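Side-chain contact in beta subunit of a putative Aromatic-ring-hydroxylating dioxygenase (Novosphingobium aromaticivorans DSM 12444, PDB 3EBY), which is of unknown specific function but probably serves as the beta subunit of a bacterial aromatic-ring-hydroxylating dioxygenase: residues A[29-32]-A[33-36]. Residues are numbered along the deposited sequence; the frame is centred on the assembly and turned at random.
Sequences DDRL and EQWP
Arg31 bends at chi3 (-79°) while Gln34 runs fully extended, its CG anti to the backbone N (chi1 180°), and with these torsions the two side chains run alongside each other in the same direction, which brings the amide oxygen of Gln34 to the edge of the Arg31 guanidinium. There Gln34 OE1, close to the guanidinium plane, accepts from NH1 of Arg31; the modelled separation of 2.4 Å is too short to be taken literally, and the N-H approach is bent. The amide, neutral but with an acceptor oxygen to offer the arginine, is turned 46° from the guanidinium. Arg31 suits this place because its several N-H groups can face two acceptors: NH2 also forms a salt bridge to OD2 of Asp29 at 3.1 Å, nearly straight and in the guanidinium plane, meeting the carboxylate on its anti side. OD1 of that carboxylate forms a salt bridge with Lys129 of a neighbouring subunit, another copy of this protein. The backbone that carries them leaves helix 8-28 through a Schellman motif, with Asp30 at positive phi, passes an inverse gamma turn centred on Arg31, and then takes up helical backbone angles through 33-36 on the way to strand 39-40 of this NTF2-like fold. Gln34 N donates to Arg31 O at 3.0 Å. Trp35 N does the same to Leu32 O, closing a second, overlapping i+3 to i turn. Pro36, which lacks an N-H, instead brings CD to 3.2 Å from Leu32 O. The apolar residues face inward: Leu32 packs on Leu27 and Leu77, joining helices 8-28 and 67-79, while the indole of Trp35 lies edge-to-face with Phe39 and Tyr45 and uses NE1 to bond Tyr23 OH. Glu33, acidic and exposed, shares Arg78 with Asp30, each carboxylate forming a salt bridge to that guanidinium.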
loop_
_atom_site.group_PDB
_atom_site.type_symbol
_atom_site.label_atom_id
_atom_site.label_comp_id
_atom_site.label_asym_id
_atom_site.label_seq_id
_atom_site.Cartn_x
_atom_site.Cartn_y
_atom_site.Cartn_z
ATOM N N ASP A 29 11.562 -4.109 -10.787
ATOM C CA ASP A 29 12.442 -5.211 -11.183
ATOM C C ASP A 29 13.407 -4.781 -12.318
ATOM O O ASP A 29 14.212 -5.601 -12.791
ATOM C CB ASP A 29 11.612 -6.409 -11.691
ATOM C CG ASP A 29 10.949 -7.209 -10.586
ATOM O OD1 ASP A 29 11.304 -7.027 -9.403
ATOM O OD2 ASP A 29 10.131 -8.110 -10.945
ATOM N N ASP A 30 13.241 -3.551 -12.810
ATOM C CA ASP A 30 14.003 -3.046 -13.957
ATOM C C ASP A 30 13.737 -3.867 -15.232
ATOM O O ASP A 30 14.625 -4.025 -16.073
ATOM C CB ASP A 30 15.502 -3.036 -13.636
ATOM C CG ASP A 30 16.313 -2.259 -14.658
ATOM O OD1 ASP A 30 15.917 -1.137 -15.002
ATOM O OD2 ASP A 30 17.386 -2.751 -15.026
ATOM N N ARG A 31 12.510 -4.363 -15.390
ATOM C CA ARG A 31 12.087 -4.991 -16.647
ATOM C C ARG A 31 11.470 -3.921 -17.550
ATOM O O ARG A 31 10.311 -4.011 -17.963
ATOM C CB ARG A 31 11.131 -6.161 -16.380
ATOM C CG ARG A 31 11.848 -7.342 -15.753
ATOM C CD ARG A 31 10.969 -8.536 -15.559
ATOM N NE ARG A 31 10.129 -8.392 -14.378
ATOM C CZ ARG A 31 8.834 -8.080 -14.417
ATOM N NH1 ARG A 31 8.212 -7.956 -15.572
ATOM N NH2 ARG A 31 8.173 -7.855 -13.303
ATOM N N LEU A 32 12.280 -2.918 -17.889
ATOM C CA LEU A 32 11.765 -1.707 -18.529
ATOM C C LEU A 32 11.182 -1.990 -19.918
ATOM O O LEU A 32 10.201 -1.359 -20.333
ATOM C CB LEU A 32 12.857 -0.633 -18.637
ATOM C CG LEU A 32 13.501 -0.111 -17.334
ATOM C CD1 LEU A 32 14.430 1.040 -17.671
ATOM C CD2 LEU A 32 12.462 0.321 -16.272
ATOM N N GLU A 33 11.687 -3.028 -20.567
ATOM C CA GLU A 33 11.174 -3.411 -21.891
ATOM C C GLU A 33 9.681 -3.809 -21.873
ATOM O O GLU A 33 9.005 -3.710 -22.890
ATOM C CB GLU A 33 12.010 -4.543 -22.480
ATOM C CG GLU A 33 13.369 -4.118 -22.976
ATOM C CD GLU A 33 14.416 -3.968 -21.881
ATOM O OE1 GLU A 33 14.156 -4.365 -20.708
ATOM O OE2 GLU A 33 15.515 -3.441 -22.201
ATOM N N GLN A 34 9.186 -4.296 -20.737
ATOM C CA GLN A 34 7.769 -4.665 -20.616
ATOM C C GLN A 34 6.859 -3.434 -20.506
ATOM O O GLN A 34 5.681 -3.490 -20.852
ATOM C CB GLN A 34 7.529 -5.578 -19.384
ATOM C CG GLN A 34 6.019 -6.009 -19.197
ATOM C CD GLN A 34 5.737 -6.832 -17.893
ATOM O OE1 GLN A 34 6.560 -6.884 -16.981
ATOM N NE2 GLN A 34 4.538 -7.376 -17.792
ATOM N N TRP A 35 7.423 -2.322 -20.039
ATOM C CA TRP A 35 6.625 -1.156 -19.661
ATOM C C TRP A 35 5.803 -0.568 -20.837
ATOM O O TRP A 35 4.599 -0.344 -20.678
ATOM C CB TRP A 35 7.508 -0.095 -18.961
ATOM C CG TRP A 35 6.820 1.233 -18.682
ATOM C CD1 TRP A 35 5.886 1.493 -17.706
ATOM C CD2 TRP A 35 7.143 2.494 -19.269
ATOM N NE1 TRP A 35 5.552 2.830 -17.711
ATOM C CE2 TRP A 35 6.312 3.469 -18.662
ATOM C CE3 TRP A 35 8.043 2.895 -20.268
ATOM C CZ2 TRP A 35 6.345 4.818 -19.027
ATOM C CZ3 TRP A 35 8.072 4.231 -20.638
ATOM C CH2 TRP A 35 7.254 5.190 -19.981
ATOM N N PRO A 36 6.434 -0.365 -22.020
ATOM C CA PRO A 36 5.657 0.181 -23.144
ATOM C C PRO A 36 4.510 -0.750 -23.591
ATOM O O PRO A 36 3.487 -0.271 -24.026
ATOM C CB PRO A 36 6.713 0.365 -24.252
ATOM C CG PRO A 36 8.024 0.452 -23.522
ATOM C CD PRO A 36 7.874 -0.456 -22.352
#